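Local coordinates for protein ribokinase, putative (Burkholderia thailandensis, PDB 3B1N) that is a nucleoside kinase of the pfkB (ribokinase) family that binds ADP and nucleosides such as inosine and mizoribine and probably phosphorylates the nucleoside, at residues B[153-167]-B[179-191]. Numbering follows the deposited sequence.
Sequences TEELAQAGVPFIFDP and LRRSIELATYIAV. With NA (sodium ion), chain H.
Arg181 grips the carboxylate of Glu154 side-on in a salt bridge between two helices. Its NE meets Glu154 OE2 at 3.0 Å, nearly straight at 170°, and its NH2 meets OE1 on the syn side. The carboxylate and the guanidinium are nearly coplanar, their planes 26° apart. Leu185 CD2 lies over the centre of one guanidinium face, and Leu185 CD1 packs on the carboxylate.

Strands 163-165 and 188-191 pair in parallel. Phe165 N donates to Tyr188 O at 2.8 Å, and Ala190 N donates to Phe165 O. Phe163 O accepts two bonds, from Thr187 N and Tyr188 N. Thr187 OG1, beside its own backbone N (chi1 -40°), accepts from Phe163 N at 2.9 Å, adding a side-chain bond next to the start of the pairing. At the end of helix 176-185 the carbonyl oxygens of Ile183, Glu184 and Ala186 bind a sodium ion, with Arg213 O and a water.

A water donates to both Thr153 OG1 and Ser182 OG, which also bond within their helices to Val150 O and Thr178 O. Ser182 CB makes a CH-pi contact with one face of the Phe165 ring, 3.9 Å from its centroid. Leu179 CD1 meets the Phe165 ring at its edge, 3.8 Å from Phe165 CE2. Phe163 CZ lies 3.5 Å from Ala186 CA, just past the helix end.

On the sheet face opposite Phe165 and Ile189, Ile164 packs on Tyr188 and Ala190, against helix 251-264. The beta-alpha-beta crossover 163-192 thus sits in the central Rossmann-like sheet, between strands 138-141 and 216-220, with helices 146-158 and 193-203 flanking helix 176-185.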
loop_
_atom_site.group_PDB
_atom_site.type_symbol
_atom_site.label_atom_id
_atom_site.label_comp_id
_atom_site.label_asym_id
_atom_site.label_seq_id
_atom_site.Cartn_x
_atom_site.Cartn_y
_atom_site.Cartn_z
ATOM N N THR B 153 -1.820 -27.560 -9.526
ATOM C CA THR B 153 -0.528 -28.136 -9.876
ATOM C C THR B 153 -0.555 -29.655 -9.871
ATOM O O THR B 153 -0.019 -30.272 -10.801
ATOM C CB THR B 153 0.640 -27.607 -9.058
ATOM O OG1 THR B 153 0.537 -28.014 -7.703
ATOM C CG2 THR B 153 0.628 -26.106 -9.119
ATOM N N GLU B 154 -1.168 -30.222 -8.826
ATOM C CA GLU B 154 -1.299 -31.680 -8.756
ATOM C C GLU B 154 -2.086 -32.224 -9.941
ATOM O O GLU B 154 -1.670 -33.208 -10.577
ATOM C CB GLU B 154 -1.929 -32.103 -7.405
ATOM C CG GLU B 154 -1.027 -31.828 -6.189
ATOM C CD GLU B 154 0.152 -32.812 -6.085
ATOM O OE1 GLU B 154 0.159 -33.868 -6.775
ATOM O OE2 GLU B 154 1.072 -32.535 -5.295
ATOM N N GLU B 155 -3.204 -31.603 -10.250
ATOM C CA GLU B 155 -4.106 -32.092 -11.277
ATOM C C GLU B 155 -3.533 -31.931 -12.668
ATOM O O GLU B 155 -3.651 -32.807 -13.510
ATOM C CB GLU B 155 -5.433 -31.411 -11.172
ATOM C CG GLU B 155 -6.184 -31.896 -9.917
ATOM C CD GLU B 155 -7.551 -31.352 -9.807
ATOM O OE1 GLU B 155 -7.959 -30.645 -10.757
ATOM O OE2 GLU B 155 -8.225 -31.626 -8.766
ATOM N N LEU B 156 -2.893 -30.795 -12.935
ATOM C CA LEU B 156 -2.328 -30.647 -14.264
ATOM C C LEU B 156 -1.201 -31.653 -14.501
ATOM O O LEU B 156 -1.056 -32.186 -15.614
ATOM C CB LEU B 156 -1.863 -29.187 -14.503
ATOM C CG LEU B 156 -3.001 -28.192 -14.654
ATOM C CD1 LEU B 156 -2.425 -26.797 -14.400
ATOM C CD2 LEU B 156 -3.652 -28.262 -16.050
ATOM N N ALA B 157 -0.387 -31.914 -13.471
ATOM C CA ALA B 157 0.764 -32.824 -13.592
ATOM C C ALA B 157 0.236 -34.224 -13.815
ATOM O O ALA B 157 0.806 -34.982 -14.583
ATOM C CB ALA B 157 1.622 -32.774 -12.335
ATOM N N GLN B 158 -0.871 -34.552 -13.170
ATOM C CA GLN B 158 -1.358 -35.918 -13.289
ATOM C C GLN B 158 -2.059 -36.127 -14.639
ATOM O O GLN B 158 -1.981 -37.216 -15.230
ATOM C CB GLN B 158 -2.167 -36.253 -12.058
ATOM C CG GLN B 158 -3.598 -35.977 -12.130
ATOM C CD GLN B 158 -4.351 -37.276 -12.203
ATOM O OE1 GLN B 158 -4.186 -38.140 -11.332
ATOM N NE2 GLN B 158 -5.170 -37.445 -13.251
ATOM N N ALA B 159 -2.669 -35.071 -15.173
ATOM C CA ALA B 159 -3.243 -35.079 -16.523
ATOM C C ALA B 159 -2.206 -34.961 -17.649
ATOM O O ALA B 159 -2.570 -35.044 -18.832
ATOM C CB ALA B 159 -4.283 -33.990 -16.661
ATOM N N GLY B 160 -0.942 -34.737 -17.284
ATOM C CA GLY B 160 0.154 -34.587 -18.242
ATOM C C GLY B 160 0.057 -33.320 -19.101
ATOM O O GLY B 160 0.565 -33.286 -20.212
ATOM N N VAL B 161 -0.576 -32.262 -18.584
ATOM C CA VAL B 161 -0.637 -30.976 -19.320
ATOM C C VAL B 161 0.586 -30.165 -18.941
ATOM O O VAL B 161 0.842 -29.998 -17.740
ATOM C CB VAL B 161 -1.941 -30.191 -18.973
ATOM C CG1 VAL B 161 -1.931 -28.788 -19.640
ATOM C CG2 VAL B 161 -3.187 -30.967 -19.368
ATOM N N PRO B 162 1.400 -29.718 -19.934
ATOM C CA PRO B 162 2.590 -28.899 -19.587
ATOM C C PRO B 162 2.101 -27.573 -18.965
ATOM O O PRO B 162 1.126 -27.023 -19.440
ATOM C CB PRO B 162 3.269 -28.641 -20.920
ATOM C CG PRO B 162 2.340 -29.079 -21.989
ATOM C CD PRO B 162 1.207 -29.864 -21.396
ATOM N N PHE B 163 2.739 -27.117 -17.899
ATOM C CA PHE B 163 2.259 -25.872 -17.287
ATOM C C PHE B 163 3.401 -25.096 -16.689
ATOM O O PHE B 163 4.392 -25.647 -16.177
ATOM C CB PHE B 163 1.131 -26.129 -16.240
ATOM C CG PHE B 163 1.590 -26.846 -14.982
ATOM C CD1 PHE B 163 1.873 -26.144 -13.809
ATOM C CD2 PHE B 163 1.710 -28.230 -14.960
ATOM C CE1 PHE B 163 2.280 -26.791 -12.637
ATOM C CE2 PHE B 163 2.097 -28.906 -13.791
ATOM C CZ PHE B 163 2.381 -28.210 -12.624
ATOM N N ILE B 164 3.262 -23.764 -16.768
ATOM C CA ILE B 164 4.130 -22.860 -16.009
ATOM C C ILE B 164 3.595 -22.738 -14.580
ATOM O O ILE B 164 2.395 -22.553 -14.408
ATOM C CB ILE B 164 4.079 -21.440 -16.647
ATOM C CG1 ILE B 164 4.527 -21.454 -18.124
ATOM C CG2 ILE B 164 5.014 -20.485 -15.818
ATOM C CD1 ILE B 164 4.528 -20.054 -18.784
ATOM N N PHE B 165 4.490 -22.831 -13.616
ATOM C CA PHE B 165 4.175 -22.550 -12.203
ATOM C C PHE B 165 4.706 -21.159 -11.862
ATOM O O PHE B 165 5.901 -20.892 -11.990
ATOM C CB PHE B 165 4.802 -23.621 -11.326
ATOM C CG PHE B 165 4.566 -23.429 -9.848
ATOM C CD1 PHE B 165 3.280 -23.239 -9.349
ATOM C CD2 PHE B 165 5.629 -23.501 -8.972
ATOM C CE1 PHE B 165 3.076 -23.089 -7.957
ATOM C CE2 PHE B 165 5.442 -23.313 -7.603
ATOM C CZ PHE B 165 4.156 -23.115 -7.116
ATOM N N ASP B 166 3.800 -20.274 -11.433
ATOM C CA ASP B 166 4.057 -18.898 -11.160
ATOM C C ASP B 166 3.577 -18.640 -9.676
ATOM O O ASP B 166 2.454 -18.093 -9.571
ATOM C CB ASP B 166 3.181 -18.240 -12.266
ATOM C CG ASP B 166 3.027 -16.749 -12.168
ATOM O OD1 ASP B 166 3.908 -16.080 -11.611
ATOM O OD2 ASP B 166 1.968 -16.247 -12.692
ATOM N N PRO B 167 4.343 -19.012 -8.612
ATOM C CA PRO B 167 3.824 -18.864 -7.240
ATOM C C PRO B 167 3.567 -17.387 -6.901
ATOM O O PRO B 167 2.539 -17.059 -6.261
ATOM C CB PRO B 167 4.872 -19.564 -6.373
ATOM C CG PRO B 167 6.158 -19.596 -7.205
ATOM C CD PRO B 167 5.678 -19.666 -8.625
ATOM N N LEU B 179 6.244 -26.180 -1.642
ATOM C CA LEU B 179 6.909 -25.448 -2.719
ATOM C C LEU B 179 7.844 -26.339 -3.552
ATOM O O LEU B 179 7.786 -26.340 -4.800
ATOM C CB LEU B 179 7.600 -24.192 -2.163
ATOM C CG LEU B 179 8.207 -23.222 -3.174
ATOM C CD1 LEU B 179 7.131 -22.752 -4.208
ATOM C CD2 LEU B 179 8.835 -22.047 -2.492
ATOM N N ARG B 180 8.704 -27.113 -2.882
ATOM C CA ARG B 180 9.522 -28.107 -3.588
ATOM C C ARG B 180 8.679 -29.081 -4.418
ATOM O O ARG B 180 8.998 -29.344 -5.582
ATOM C CB ARG B 180 10.384 -28.896 -2.592
ATOM C CG ARG B 180 11.584 -28.132 -2.043
ATOM C CD ARG B 180 12.511 -29.077 -1.234
ATOM N NE ARG B 180 11.826 -29.588 -0.035
ATOM C CZ ARG B 180 11.796 -28.959 1.138
ATOM N NH1 ARG B 180 11.126 -29.503 2.150
ATOM N NH2 ARG B 180 12.389 -27.776 1.294
ATOM N N ARG B 181 7.586 -29.585 -3.848
ATOM C CA ARG B 181 6.708 -30.501 -4.596
ATOM C C ARG B 181 6.145 -29.843 -5.858
ATOM O O ARG B 181 6.144 -30.439 -6.943
ATOM C CB ARG B 181 5.604 -31.055 -3.699
ATOM C CG ARG B 181 4.477 -31.778 -4.424
ATOM C CD ARG B 181 4.960 -33.074 -5.046
ATOM N NE ARG B 181 3.805 -33.841 -5.492
ATOM C CZ ARG B 181 3.876 -35.010 -6.115
ATOM N NH1 ARG B 181 5.052 -35.571 -6.357
ATOM N NH2 ARG B 181 2.764 -35.606 -6.501
ATOM N N SER B 182 5.691 -28.599 -5.715
ATOM C CA SER B 182 5.091 -27.888 -6.857
ATOM C C SER B 182 6.068 -27.711 -8.006
ATOM O O SER B 182 5.686 -27.865 -9.176
ATOM C CB SER B 182 4.525 -26.543 -6.375
ATOM O OG SER B 182 3.486 -26.770 -5.452
ATOM N N ILE B 183 7.316 -27.387 -7.673
ATOM C CA ILE B 183 8.384 -27.224 -8.644
ATOM C C ILE B 183 8.748 -28.560 -9.296
ATOM O O ILE B 183 8.962 -28.601 -10.529
ATOM C CB ILE B 183 9.616 -26.590 -7.986
ATOM C CG1 ILE B 183 9.300 -25.135 -7.592
ATOM C CG2 ILE B 183 10.833 -26.655 -8.900
ATOM C CD1 ILE B 183 10.284 -24.542 -6.562
ATOM N N GLU B 184 8.805 -29.641 -8.498
ATOM C CA GLU B 184 8.978 -30.982 -9.087
ATOM C C GLU B 184 7.921 -31.282 -10.180
ATOM O O GLU B 184 8.251 -31.674 -11.300
ATOM C CB GLU B 184 8.995 -32.083 -7.996
ATOM C CG GLU B 184 10.326 -32.148 -7.192
ATOM C CD GLU B 184 10.154 -32.751 -5.802
ATOM O OE1 GLU B 184 11.142 -32.749 -5.002
ATOM O OE2 GLU B 184 9.021 -33.226 -5.499
ATOM N N LEU B 185 6.659 -30.998 -9.901
ATOM C CA LEU B 185 5.570 -31.227 -10.836
ATOM C C LEU B 185 5.568 -30.281 -12.048
ATOM O O LEU B 185 5.131 -30.656 -13.131
ATOM C CB LEU B 185 4.225 -31.084 -10.117
ATOM C CG LEU B 185 3.928 -32.063 -8.961
ATOM C CD1 LEU B 185 2.618 -31.667 -8.315
ATOM C CD2 LEU B 185 3.915 -33.552 -9.412
ATOM N N ALA B 186 6.017 -29.043 -11.843
ATOM C CA ALA B 186 5.888 -28.015 -12.888
ATOM C C ALA B 186 6.754 -28.299 -14.114
ATOM O O ALA B 186 7.868 -28.804 -13.983
ATOM C CB ALA B 186 6.271 -26.634 -12.315
ATOM N N THR B 187 6.290 -27.898 -15.291
ATOM C CA THR B 187 7.123 -27.968 -16.507
ATOM C C THR B 187 8.058 -26.757 -16.588
ATOM O O THR B 187 9.197 -26.860 -17.010
ATOM C CB THR B 187 6.262 -27.967 -17.772
ATOM O OG1 THR B 187 5.094 -28.789 -17.586
ATOM C CG2 THR B 187 7.113 -28.381 -18.984
ATOM N N TYR B 188 7.539 -25.579 -16.220
ATOM C CA TYR B 188 8.356 -24.377 -16.233
ATOM C C TYR B 188 8.060 -23.583 -14.959
ATOM O O TYR B 188 6.986 -23.763 -14.377
ATOM C CB TYR B 188 8.048 -23.477 -17.467
ATOM C CG TYR B 188 7.679 -24.212 -18.745
ATOM C CD1 TYR B 188 6.363 -24.526 -19.041
ATOM C CD2 TYR B 188 8.677 -24.608 -19.655
ATOM C CE1 TYR B 188 6.023 -25.167 -20.208
ATOM C CE2 TYR B 188 8.343 -25.289 -20.819
ATOM C CZ TYR B 188 7.016 -25.543 -21.085
ATOM O OH TYR B 188 6.646 -26.199 -22.253
ATOM N N ILE B 189 8.992 -22.735 -14.544
ATOM C CA ILE B 189 8.680 -21.783 -13.462
ATOM C C ILE B 189 8.985 -20.373 -13.965
ATOM O O ILE B 189 9.996 -20.126 -14.622
ATOM C CB ILE B 189 9.376 -22.173 -12.099
ATOM C CG1 ILE B 189 8.993 -21.227 -10.955
ATOM C CG2 ILE B 189 10.912 -22.308 -12.232
ATOM C CD1 ILE B 189 9.521 -21.685 -9.610
ATOM N N ALA B 190 8.062 -19.445 -13.693
ATOM C CA ALA B 190 8.300 -18.056 -14.076
ATOM C C ALA B 190 8.165 -17.223 -12.828
ATOM O O ALA B 190 7.185 -17.364 -12.097
ATOM C CB ALA B 190 7.307 -17.617 -15.111
ATOM N N VAL B 191 9.162 -16.392 -12.553
ATOM C CA VAL B 191 9.130 -15.568 -11.309
ATOM C C VAL B 191 9.864 -14.299 -11.579
ATOM O O VAL B 191 10.678 -14.255 -12.509
ATOM C CB VAL B 191 9.788 -16.297 -10.082
ATOM C CG1 VAL B 191 8.820 -17.301 -9.443
ATOM C CG2 VAL B 191 11.112 -16.945 -10.415
HETATM NA NA NA H . 9.272 -29.938 -12.551
HETATM O O HOH W 1 1.666 -29.039 -5.489
HETATM O O HOH W 2 9.476 -31.609 -14.359
#